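PDB 4GRF: putative thiol-disulfide oxidoreductase, which probably acts as a thiol-disulfide oxidoreductase, its thioredoxin-like domain, the part crystallised, carrying a CxxC disulfide and a covalently bound glutathione. Local coordinates for residues A[28-38]-A[110-120]. Residues are numbered along the deposited sequence; the frame is centred on the assembly and turned at random.
Sequences KGKYVLVDFWF and FPHIILVDPEG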
loop_
_atom_site.group_PDB
_atom_site.type_symbol
_atom_site.label_atom_id
_atom_site.label_comp_id
_atom_site.label_asym_id
_atom_site.label_seq_id
_atom_site.Cartn_x
_atom_site.Cartn_y
_atom_site.Cartn_z
ATOM N N LYS A 28 11.724 -1.380 -6.096
ATOM C CA LYS A 28 12.041 -1.193 -7.492
ATOM C C LYS A 28 12.338 -2.551 -8.120
ATOM O O LYS A 28 12.975 -3.426 -7.508
ATOM C CB LYS A 28 13.236 -0.247 -7.655
ATOM C CG LYS A 28 12.908 1.220 -7.414
ATOM C CD LYS A 28 12.470 1.905 -8.692
ATOM C CE LYS A 28 11.978 3.330 -8.494
ATOM N NZ LYS A 28 12.667 4.132 -7.457
ATOM N N GLY A 29 11.848 -2.732 -9.340
ATOM C CA GLY A 29 11.936 -4.015 -10.001
ATOM C C GLY A 29 10.653 -4.821 -9.935
ATOM O O GLY A 29 10.464 -5.753 -10.714
ATOM N N LYS A 30 9.772 -4.471 -8.999
ATOM C CA LYS A 30 8.486 -5.136 -8.860
ATOM C C LYS A 30 7.329 -4.175 -9.076
ATOM O O LYS A 30 7.477 -2.977 -8.908
ATOM C CB LYS A 30 8.336 -5.732 -7.463
ATOM C CG LYS A 30 9.296 -6.861 -7.194
ATOM C CD LYS A 30 9.070 -7.448 -5.820
ATOM C CE LYS A 30 10.073 -8.553 -5.554
ATOM N NZ LYS A 30 9.675 -9.298 -4.333
ATOM N N TYR A 31 6.183 -4.714 -9.504
ATOM C CA TYR A 31 4.932 -3.999 -9.381
ATOM C C TYR A 31 4.584 -3.996 -7.897
ATOM O O TYR A 31 4.742 -5.002 -7.218
ATOM C CB TYR A 31 3.830 -4.679 -10.189
ATOM C CG TYR A 31 3.902 -4.351 -11.648
ATOM C CD1 TYR A 31 3.345 -3.186 -12.145
ATOM C CD2 TYR A 31 4.485 -5.234 -12.543
ATOM C CE1 TYR A 31 3.395 -2.884 -13.499
ATOM C CE2 TYR A 31 4.548 -4.936 -13.889
ATOM C CZ TYR A 31 4.016 -3.762 -14.362
ATOM O OH TYR A 31 4.095 -3.480 -15.709
ATOM N N VAL A 32 4.117 -2.847 -7.410
ATOM C CA VAL A 32 3.772 -2.702 -6.013
ATOM C C VAL A 32 2.405 -2.055 -5.910
ATOM O O VAL A 32 2.202 -0.967 -6.425
ATOM C CB VAL A 32 4.766 -1.763 -5.294
ATOM C CG1 VAL A 32 4.525 -1.822 -3.784
ATOM C CG2 VAL A 32 6.203 -2.128 -5.618
ATOM N N LEU A 33 1.485 -2.716 -5.225
ATOM C CA LEU A 33 0.263 -2.083 -4.821
ATOM C C LEU A 33 0.594 -1.356 -3.535
ATOM O O LEU A 33 1.102 -1.962 -2.583
ATOM C CB LEU A 33 -0.807 -3.137 -4.552
ATOM C CG LEU A 33 -2.289 -2.861 -4.795
ATOM C CD1 LEU A 33 -2.600 -2.372 -6.209
ATOM C CD2 LEU A 33 -3.033 -4.165 -4.551
ATOM N N VAL A 34 0.355 -0.055 -3.522
ATOM C CA VAL A 34 0.547 0.737 -2.323
ATOM C C VAL A 34 -0.833 1.035 -1.717
ATOM O O VAL A 34 -1.714 1.592 -2.392
ATOM C CB VAL A 34 1.305 2.025 -2.638
ATOM C CG1 VAL A 34 1.577 2.807 -1.363
ATOM C CG2 VAL A 34 2.610 1.699 -3.338
ATOM N N ASP A 35 -1.015 0.578 -0.487
ATOM C CA ASP A 35 -2.276 0.691 0.235
ATOM C C ASP A 35 -2.107 1.634 1.409
ATOM O O ASP A 35 -1.481 1.269 2.401
ATOM C CB ASP A 35 -2.652 -0.698 0.741
ATOM C CG ASP A 35 -3.899 -0.708 1.557
ATOM O OD1 ASP A 35 -4.685 0.247 1.429
ATOM O OD2 ASP A 35 -4.072 -1.679 2.341
ATOM N N PHE A 36 -2.609 2.858 1.271
ATOM C CA PHE A 36 -2.619 3.820 2.361
ATOM C C PHE A 36 -3.890 3.621 3.194
ATOM O O PHE A 36 -5.013 3.637 2.676
ATOM C CB PHE A 36 -2.612 5.257 1.844
ATOM C CG PHE A 36 -1.397 5.644 1.021
ATOM C CD1 PHE A 36 -1.361 5.407 -0.338
ATOM C CD2 PHE A 36 -0.324 6.296 1.601
ATOM C CE1 PHE A 36 -0.255 5.795 -1.098
ATOM C CE2 PHE A 36 0.767 6.690 0.847
ATOM C CZ PHE A 36 0.801 6.423 -0.492
ATOM N N TRP A 37 -3.702 3.454 4.496
ATOM C CA TRP A 37 -4.797 3.039 5.373
ATOM C C TRP A 37 -4.525 3.400 6.825
ATOM O O TRP A 37 -3.469 3.913 7.175
ATOM C CB TRP A 37 -5.021 1.526 5.243
ATOM C CG TRP A 37 -3.937 0.714 5.884
ATOM C CD1 TRP A 37 -2.647 0.584 5.456
ATOM C CD2 TRP A 37 -4.042 -0.072 7.065
ATOM N NE1 TRP A 37 -1.946 -0.227 6.288
ATOM C CE2 TRP A 37 -2.772 -0.632 7.305
ATOM C CE3 TRP A 37 -5.073 -0.329 7.969
ATOM C CZ2 TRP A 37 -2.511 -1.452 8.384
ATOM C CZ3 TRP A 37 -4.809 -1.139 9.044
ATOM C CH2 TRP A 37 -3.534 -1.699 9.243
ATOM N N PHE A 38 -5.508 3.132 7.681
ATOM C CA PHE A 38 -5.279 3.162 9.109
ATOM C C PHE A 38 -6.364 2.285 9.718
ATOM O O PHE A 38 -7.351 1.975 9.068
ATOM C CB PHE A 38 -5.342 4.591 9.684
ATOM C CG PHE A 38 -6.535 5.365 9.234
ATOM C CD1 PHE A 38 -6.506 6.060 8.029
ATOM C CD2 PHE A 38 -7.692 5.404 9.992
ATOM C CE1 PHE A 38 -7.612 6.774 7.595
ATOM C CE2 PHE A 38 -8.800 6.128 9.565
ATOM C CZ PHE A 38 -8.757 6.809 8.361
ATOM N N PHE A 110 -9.654 7.891 2.126
ATOM C CA PHE A 110 -9.182 6.507 2.287
ATOM C C PHE A 110 -10.337 5.543 2.081
ATOM O O PHE A 110 -11.484 5.889 2.348
ATOM C CB PHE A 110 -8.622 6.292 3.686
ATOM C CG PHE A 110 -7.455 7.161 4.013
ATOM C CD1 PHE A 110 -7.645 8.492 4.337
ATOM C CD2 PHE A 110 -6.166 6.654 4.014
ATOM C CE1 PHE A 110 -6.566 9.309 4.643
ATOM C CE2 PHE A 110 -5.088 7.462 4.330
ATOM C CZ PHE A 110 -5.289 8.793 4.646
ATOM N N PRO A 111 -10.050 4.323 1.598
ATOM C CA PRO A 111 -8.751 3.807 1.228
ATOM C C PRO A 111 -8.171 4.552 0.016
ATOM O O PRO A 111 -8.910 5.133 -0.767
ATOM C CB PRO A 111 -9.056 2.349 0.842
ATOM C CG PRO A 111 -10.462 2.372 0.367
ATOM C CD PRO A 111 -11.144 3.413 1.202
ATOM N N HIS A 112 -6.850 4.533 -0.082
ATOM C CA HIS A 112 -6.146 5.033 -1.233
ATOM C C HIS A 112 -5.205 3.916 -1.693
ATOM O O HIS A 112 -4.193 3.607 -1.025
ATOM C CB HIS A 112 -5.360 6.281 -0.913
ATOM C CG HIS A 112 -4.842 6.964 -2.120
ATOM N ND1 HIS A 112 -5.672 7.612 -3.008
ATOM C CD2 HIS A 112 -3.590 7.099 -2.606
ATOM C CE1 HIS A 112 -4.949 8.111 -3.992
ATOM N NE2 HIS A 112 -3.682 7.821 -3.767
ATOM N N ILE A 113 -5.592 3.265 -2.788
ATOM C CA ILE A 113 -4.834 2.115 -3.272
ATOM C C ILE A 113 -4.433 2.331 -4.730
ATOM O O ILE A 113 -5.288 2.507 -5.610
ATOM C CB ILE A 113 -5.648 0.822 -3.158
ATOM C CG1 ILE A 113 -6.185 0.659 -1.739
ATOM C CG2 ILE A 113 -4.788 -0.368 -3.552
ATOM C CD1 ILE A 113 -7.056 -0.571 -1.547
ATOM N N ILE A 114 -3.131 2.323 -4.968
ATOM C CA ILE A 114 -2.573 2.597 -6.278
ATOM C C ILE A 114 -1.613 1.473 -6.684
ATOM O O ILE A 114 -1.159 0.717 -5.846
ATOM C CB ILE A 114 -1.819 3.934 -6.314
ATOM C CG1 ILE A 114 -0.651 3.931 -5.312
ATOM C CG2 ILE A 114 -2.775 5.085 -5.997
ATOM C CD1 ILE A 114 0.221 5.160 -5.382
ATOM N N LEU A 115 -1.312 1.387 -7.976
ATOM C CA LEU A 115 -0.371 0.411 -8.505
ATOM C C LEU A 115 0.811 1.159 -9.080
ATOM O O LEU A 115 0.636 2.062 -9.912
ATOM C CB LEU A 115 -0.986 -0.467 -9.600
ATOM C CG LEU A 115 -0.073 -1.605 -10.103
ATOM C CD1 LEU A 115 0.369 -2.540 -8.978
ATOM C CD2 LEU A 115 -0.742 -2.376 -11.231
ATOM N N VAL A 116 1.989 0.817 -8.575
ATOM C CA VAL A 116 3.259 1.386 -9.025
ATOM C C VAL A 116 4.037 0.351 -9.856
ATOM O O VAL A 116 4.123 -0.814 -9.490
ATOM C CB VAL A 116 4.081 1.849 -7.809
ATOM C CG1 VAL A 116 5.439 2.390 -8.244
ATOM C CG2 VAL A 116 3.298 2.892 -7.016
ATOM N N ASP A 117 4.610 0.788 -10.981
ATOM C CA ASP A 117 5.345 -0.142 -11.851
ATOM C C ASP A 117 6.797 -0.333 -11.380
ATOM O O ASP A 117 7.241 0.279 -10.412
ATOM C CB ASP A 117 5.192 0.266 -13.339
ATOM C CG ASP A 117 6.031 1.480 -13.736
ATOM O OD1 ASP A 117 6.873 1.921 -12.939
ATOM O OD2 ASP A 117 5.849 1.987 -14.877
ATOM N N PRO A 118 7.527 -1.254 -12.007
ATOM C CA PRO A 118 8.875 -1.585 -11.512
ATOM C C PRO A 118 9.873 -0.428 -11.577
ATOM O O PRO A 118 10.937 -0.484 -10.950
ATOM C CB PRO A 118 9.289 -2.748 -12.422
ATOM C CG PRO A 118 8.005 -3.394 -12.799
ATOM C CD PRO A 118 7.023 -2.272 -12.956
ATOM N N GLU A 119 9.527 0.622 -12.312
ATOM C CA GLU A 119 10.379 1.798 -12.399
ATOM C C GLU A 119 9.929 2.909 -11.464
ATOM O O GLU A 119 10.537 3.975 -11.415
ATOM C CB GLU A 119 10.407 2.326 -13.831
ATOM C CG GLU A 119 11.249 1.474 -14.758
ATOM C CD GLU A 119 10.441 0.404 -15.445
ATOM O OE1 GLU A 119 9.316 0.717 -15.895
ATOM O OE2 GLU A 119 10.929 -0.746 -15.533
ATOM N N GLY A 120 8.837 2.682 -10.740
ATOM C CA GLY A 120 8.353 3.681 -9.805
ATOM C C GLY A 120 7.306 4.684 -10.294
ATOM O O GLY A 120 7.037 5.676 -9.628
HETATM O O HOH W 1 8.680 -0.477 -7.988
#
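V32 O is reached by two groups of the opposite strand: V116 N-H gives it a nearly straight hydrogen bond (2.8 Å, 173° at the hydrogen), and L115 CA adds a CA-H...O contact. V32 N returns the bond to V116 O, and V34 with I114 repeats the exchange; F36 N to H112 O is sound, while the last bond of the ladder, H112 N to F36 O, is weak at 3.4 Å. Branched V32, V34, I114 and V116 suit the extended backbone and share one face, V34 CG2 meeting V116 CG2. On that face the flat F36 and H112 rings lie side by side, F36 CD1 at the imidazole edge, 3.6 Å from H112 CD2. On the other, L33 CG rests against I113 CG2, and L33 also packs on L132 and V136 of helix 129-140.

These antiparallel neighbours, 31-37 and 112-116, lie in the central sheet of the thioredoxin fold. A cis peptide precedes P111, as in the cis-proline loop of thioredoxins, and P111 touches C44 of the CxxC disulfide. Next to P111 in the chain, F110 offers its ring face to the edge of F38 (F38 CE1 to F110 CG 3.6 Å, planes 77° apart), a T-shaped pair.

At the far end P118, second residue of the type I turn D117-G120, where proline's restricted phi fits, sets CD squarely over the Y31 ring, 3.6 Å from its centroid, a CH-pi contact; Y31 CG stands anti to its carbonyl carbon (chi1 -80°), which lays the ring across D117 and P118. A serine in place of Y31 would probably leave P118 CD without its aromatic cover and open a gap beside V140. G29, at a positive phi that suits glycine, donates its N-H to a lone pair of P118 O at 2.9 Å.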